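Local coordinates for protein type 3 secretion system regulator YopR (Yersinia pestis, PDB 1Z21) that may regulate assembly of the type III secretion injectisome by controlling secretion or polymerisation of the needle subunit YscF, and is involved in pathogenesis, at residues Trp73-Ile84 and Leu96-Leu107. Residues are numbered along the deposited sequence; the frame is centred on the assembly and turned at random.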
loop_
_atom_site.group_PDB
_atom_site.type_symbol
_atom_site.label_atom_id
_atom_site.label_comp_id
_atom_site.label_asym_id
_atom_site.label_seq_id
_atom_site.Cartn_x
_atom_site.Cartn_y
_atom_site.Cartn_z
ATOM N N TRP A 73 3.816 2.813 -5.120
ATOM C CA TRP A 73 2.422 2.592 -4.738
ATOM C C TRP A 73 1.918 1.216 -5.187
ATOM O O TRP A 73 1.242 0.533 -4.436
ATOM C CB TRP A 73 1.524 3.690 -5.312
ATOM C CG TRP A 73 1.585 5.000 -4.580
ATOM C CD1 TRP A 73 2.535 5.412 -3.702
ATOM C CD2 TRP A 73 0.649 6.076 -4.687
ATOM N NE1 TRP A 73 2.251 6.674 -3.242
ATOM C CE2 TRP A 73 1.087 7.101 -3.822
ATOM C CE3 TRP A 73 -0.537 6.266 -5.399
ATOM C CZ2 TRP A 73 0.396 8.307 -3.676
ATOM C CZ3 TRP A 73 -1.217 7.467 -5.252
ATOM C CH2 TRP A 73 -0.755 8.462 -4.401
ATOM N N GLU A 74 2.260 0.818 -6.411
ATOM C CA GLU A 74 1.815 -0.452 -6.973
ATOM C C GLU A 74 2.370 -1.629 -6.180
ATOM O O GLU A 74 1.639 -2.529 -5.829
ATOM C CB GLU A 74 2.233 -0.561 -8.435
ATOM C CG GLU A 74 1.468 0.388 -9.346
ATOM C CD GLU A 74 2.101 0.547 -10.714
ATOM O OE1 GLU A 74 3.228 0.055 -10.931
ATOM O OE2 GLU A 74 1.460 1.179 -11.572
ATOM N N ALA A 75 3.660 -1.584 -5.863
ATOM C CA ALA A 75 4.283 -2.642 -5.062
ATOM C C ALA A 75 3.700 -2.718 -3.664
ATOM O O ALA A 75 3.408 -3.801 -3.164
ATOM C CB ALA A 75 5.785 -2.418 -4.990
ATOM N N ILE A 76 3.554 -1.565 -3.021
ATOM C CA ILE A 76 2.975 -1.496 -1.693
ATOM C C ILE A 76 1.553 -2.054 -1.682
ATOM O O ILE A 76 1.229 -2.876 -0.846
ATOM C CB ILE A 76 3.031 -0.053 -1.134
ATOM C CG1 ILE A 76 4.490 0.351 -0.830
ATOM C CG2 ILE A 76 2.133 0.100 0.098
ATOM C CD1 ILE A 76 5.124 -0.327 0.382
ATOM N N LEU A 77 0.720 -1.620 -2.619
ATOM C CA LEU A 77 -0.681 -2.047 -2.681
ATOM C C LEU A 77 -0.801 -3.567 -2.808
ATOM O O LEU A 77 -1.565 -4.190 -2.084
ATOM C CB LEU A 77 -1.426 -1.342 -3.841
ATOM C CG LEU A 77 -1.816 0.125 -3.575
ATOM C CD1 LEU A 77 -2.293 0.787 -4.863
ATOM C CD2 LEU A 77 -2.863 0.206 -2.494
ATOM N N LEU A 78 -0.018 -4.142 -3.713
ATOM C CA LEU A 78 0.003 -5.583 -3.929
ATOM C C LEU A 78 0.471 -6.302 -2.664
ATOM O O LEU A 78 -0.124 -7.291 -2.259
ATOM C CB LEU A 78 0.874 -5.935 -5.139
ATOM C CG LEU A 78 0.212 -5.523 -6.463
ATOM C CD1 LEU A 78 1.168 -5.555 -7.632
ATOM C CD2 LEU A 78 -0.978 -6.393 -6.756
ATOM N N GLN A 79 1.493 -5.775 -2.005
ATOM C CA GLN A 79 1.986 -6.423 -0.789
ATOM C C GLN A 79 1.002 -6.302 0.377
ATOM O O GLN A 79 0.824 -7.243 1.128
ATOM C CB GLN A 79 3.374 -5.902 -0.415
ATOM C CG GLN A 79 4.013 -6.660 0.769
ATOM C CD GLN A 79 4.277 -8.130 0.468
ATOM O OE1 GLN A 79 4.565 -8.497 -0.681
ATOM N NE2 GLN A 79 4.195 -8.976 1.499
ATOM N N VAL A 80 0.342 -5.161 0.513
ATOM C CA VAL A 80 -0.717 -4.997 1.502
ATOM C C VAL A 80 -1.772 -6.109 1.338
ATOM O O VAL A 80 -2.184 -6.742 2.316
ATOM C CB VAL A 80 -1.375 -3.587 1.416
ATOM C CG1 VAL A 80 -2.668 -3.526 2.207
ATOM C CG2 VAL A 80 -0.421 -2.511 1.921
ATOM N N LEU A 81 -2.210 -6.338 0.104
ATOM C CA LEU A 81 -3.200 -7.381 -0.175
ATOM C C LEU A 81 -2.752 -8.754 0.333
ATOM O O LEU A 81 -3.572 -9.514 0.841
ATOM C CB LEU A 81 -3.500 -7.468 -1.675
ATOM C CG LEU A 81 -4.569 -6.517 -2.220
ATOM C CD1 LEU A 81 -4.529 -6.524 -3.720
ATOM C CD2 LEU A 81 -5.962 -6.898 -1.740
ATOM N N GLU A 82 -1.468 -9.078 0.181
ATOM C CA GLU A 82 -0.940 -10.364 0.656
ATOM C C GLU A 82 -1.158 -10.617 2.153
ATOM O O GLU A 82 -1.271 -11.770 2.574
ATOM C CB GLU A 82 0.555 -10.507 0.345
ATOM C CG GLU A 82 0.901 -10.796 -1.101
ATOM C CD GLU A 82 0.361 -12.133 -1.601
ATOM O OE1 GLU A 82 -0.313 -12.845 -0.835
ATOM O OE2 GLU A 82 0.613 -12.474 -2.768
ATOM N N GLY A 83 -1.184 -9.547 2.948
ATOM C CA GLY A 83 -1.413 -9.637 4.379
ATOM C C GLY A 83 -2.840 -9.395 4.851
ATOM O O GLY A 83 -3.074 -9.295 6.049
ATOM N N ILE A 84 -3.790 -9.285 3.926
ATOM C CA ILE A 84 -5.208 -9.200 4.277
ATOM C C ILE A 84 -6.003 -10.235 3.477
ATOM O O ILE A 84 -7.225 -10.122 3.329
ATOM C CB ILE A 84 -5.750 -7.761 4.058
ATOM C CG1 ILE A 84 -5.755 -7.388 2.568
ATOM C CG2 ILE A 84 -4.915 -6.755 4.836
ATOM C CD1 ILE A 84 -6.274 -5.983 2.270
ATOM N N LEU A 96 -11.423 -3.471 1.730
ATOM C CA LEU A 96 -10.104 -2.882 1.467
ATOM C C LEU A 96 -9.476 -3.538 0.244
ATOM O O LEU A 96 -8.840 -2.878 -0.575
ATOM C CB LEU A 96 -9.184 -3.004 2.693
ATOM C CG LEU A 96 -7.758 -2.432 2.560
ATOM C CD1 LEU A 96 -7.745 -0.982 2.074
ATOM C CD2 LEU A 96 -6.994 -2.543 3.882
ATOM N N SER A 97 -9.671 -4.841 0.109
ATOM C CA SER A 97 -9.167 -5.562 -1.042
ATOM C C SER A 97 -9.745 -5.008 -2.337
ATOM O O SER A 97 -9.037 -4.863 -3.327
ATOM C CB SER A 97 -9.481 -7.047 -0.897
ATOM O OG SER A 97 -8.803 -7.551 0.231
ATOM N N GLU A 98 -11.036 -4.680 -2.319
ATOM C CA GLU A 98 -11.717 -4.166 -3.508
ATOM C C GLU A 98 -11.242 -2.755 -3.830
ATOM O O GLU A 98 -11.019 -2.419 -4.989
ATOM C CB GLU A 98 -13.235 -4.173 -3.319
ATOM C CG GLU A 98 -14.020 -3.541 -4.466
ATOM C CD GLU A 98 -13.814 -4.228 -5.801
ATOM O OE1 GLU A 98 -13.273 -5.349 -5.831
ATOM O OE2 GLU A 98 -14.207 -3.644 -6.836
ATOM N N LEU A 99 -11.101 -1.939 -2.793
ATOM C CA LEU A 99 -10.535 -0.598 -2.915
ATOM C C LEU A 99 -9.167 -0.624 -3.578
ATOM O O LEU A 99 -8.873 0.180 -4.456
ATOM C CB LEU A 99 -10.353 0.013 -1.526
ATOM C CG LEU A 99 -10.961 1.359 -1.211
ATOM C CD1 LEU A 99 -12.395 1.444 -1.733
ATOM C CD2 LEU A 99 -10.908 1.531 0.303
ATOM N N ILE A 100 -8.319 -1.540 -3.112
ATOM C CA ILE A 100 -6.965 -1.661 -3.614
ATOM C C ILE A 100 -6.990 -2.003 -5.082
ATOM O O ILE A 100 -6.276 -1.414 -5.891
ATOM C CB ILE A 100 -6.185 -2.719 -2.815
ATOM C CG1 ILE A 100 -5.834 -2.145 -1.443
ATOM C CG2 ILE A 100 -4.921 -3.142 -3.575
ATOM C CD1 ILE A 100 -5.169 -3.147 -0.513
ATOM N N ASN A 101 -7.841 -2.948 -5.438
ATOM C CA ASN A 101 -7.930 -3.355 -6.816
ATOM C C ASN A 101 -8.433 -2.233 -7.741
ATOM O O ASN A 101 -7.976 -2.134 -8.865
ATOM C CB ASN A 101 -8.714 -4.662 -6.918
ATOM C CG ASN A 101 -7.916 -5.859 -6.330
ATOM O OD1 ASN A 101 -6.759 -6.112 -6.722
ATOM N ND2 ASN A 101 -8.509 -6.564 -5.373
ATOM N N LYS A 102 -9.320 -1.369 -7.250
ATOM C CA LYS A 102 -9.771 -0.220 -8.042
ATOM C C LYS A 102 -8.641 0.788 -8.263
ATOM O O LYS A 102 -8.482 1.311 -9.361
ATOM C CB LYS A 102 -10.988 0.450 -7.393
ATOM C CG LYS A 102 -12.228 -0.405 -7.462
ATOM C CD LYS A 102 -13.469 0.388 -7.300
ATOM C CE LYS A 102 -14.692 -0.506 -7.303
ATOM N NZ LYS A 102 -14.983 -1.030 -8.655
ATOM N N GLU A 103 -7.840 1.051 -7.230
ATOM C CA GLU A 103 -6.658 1.908 -7.392
ATOM C C GLU A 103 -5.623 1.294 -8.329
ATOM O O GLU A 103 -5.028 2.001 -9.125
ATOM C CB GLU A 103 -6.015 2.241 -6.043
ATOM C CG GLU A 103 -4.782 3.155 -6.125
ATOM C CD GLU A 103 -5.048 4.525 -6.754
ATOM O OE1 GLU A 103 -6.212 4.983 -6.776
ATOM O OE2 GLU A 103 -4.076 5.160 -7.214
ATOM N N LEU A 104 -5.402 -0.018 -8.246
ATOM C CA LEU A 104 -4.442 -0.658 -9.130
ATOM C C LEU A 104 -4.886 -0.510 -10.591
ATOM O O LEU A 104 -4.061 -0.319 -11.464
ATOM C CB LEU A 104 -4.214 -2.126 -8.757
ATOM C CG LEU A 104 -3.354 -2.321 -7.505
ATOM C CD1 LEU A 104 -3.408 -3.748 -7.043
ATOM C CD2 LEU A 104 -1.916 -1.936 -7.750
ATOM N N MET A 105 -6.193 -0.552 -10.832
ATOM C CA MET A 105 -6.718 -0.393 -12.191
ATOM C C MET A 105 -6.425 1.008 -12.700
ATOM O O MET A 105 -6.106 1.178 -13.866
ATOM C CB MET A 105 -8.218 -0.710 -12.227
ATOM C CG MET A 105 -8.904 -0.508 -13.577
ATOM S SD MET A 105 -8.397 -1.755 -14.736
ATOM C CE MET A 105 -9.546 -3.064 -14.355
ATOM N N ILE A 106 -6.507 1.999 -11.821
ATOM C CA ILE A 106 -6.178 3.383 -12.166
ATOM C C ILE A 106 -4.682 3.563 -12.439
ATOM O O ILE A 106 -4.301 4.292 -13.349
ATOM C CB ILE A 106 -6.668 4.333 -11.056
ATOM C CG1 ILE A 106 -8.196 4.375 -11.042
ATOM C CG2 ILE A 106 -6.109 5.764 -11.230
ATOM C CD1 ILE A 106 -8.781 4.954 -9.756
ATOM N N LEU A 107 -3.838 2.889 -11.657
ATOM C CA LEU A 107 -2.393 3.025 -11.774
ATOM C C LEU A 107 -1.841 2.296 -13.005
ATOM O O LEU A 107 -0.677 2.479 -13.370
ATOM C CB LEU A 107 -1.718 2.501 -10.507
ATOM C CG LEU A 107 -1.944 3.349 -9.253
ATOM C CD1 LEU A 107 -1.421 2.644 -8.009
ATOM C CD2 LEU A 107 -1.293 4.722 -9.400
#
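The side chain of Leu77 packs as a knob into a hole on the face of helix 94-107 lined by Ile100, Glu103, Leu104 and Leu107; its CB and its two methyls each have their own neighbours. CB lies 3.9 Å from Ile100 CG2 and also meets Leu104 CD2. Chi1 of -77° swings CG opposite the carbonyl carbon and chi2 of 169° spreads the methyls: CD1 reaches Glu103 CG at 3.7 Å and touches Leu107 CD1, whereas CD2 lies against Ile100 CG1. The axes of the short segments run antiparallel at 157° and approach to 10.1 Å, as expected of a packed helix pair; both helices belong to the five-helix core domain of YopR, which is structurally similar to one domain of the secretion regulator YopN. One turn along from Leu77, Leu81 and Ile100 lie side by side, pointing opposite ways; Leu81 CD1 comes to 3.4 Å from Ile100 CG2, a close carbon-carbon approach. Its other methyl, CD2, rests 3.5 Å from Ser97 OG, an oxygen already hydrogen-bonded to Leu93 O. Near Trp73, the Glu103 carboxylate presents OE2 at the ring edge, 4.1 Å from Trp73 CE3, while OE1 makes a salt bridge to Arg60 of helix 52-66.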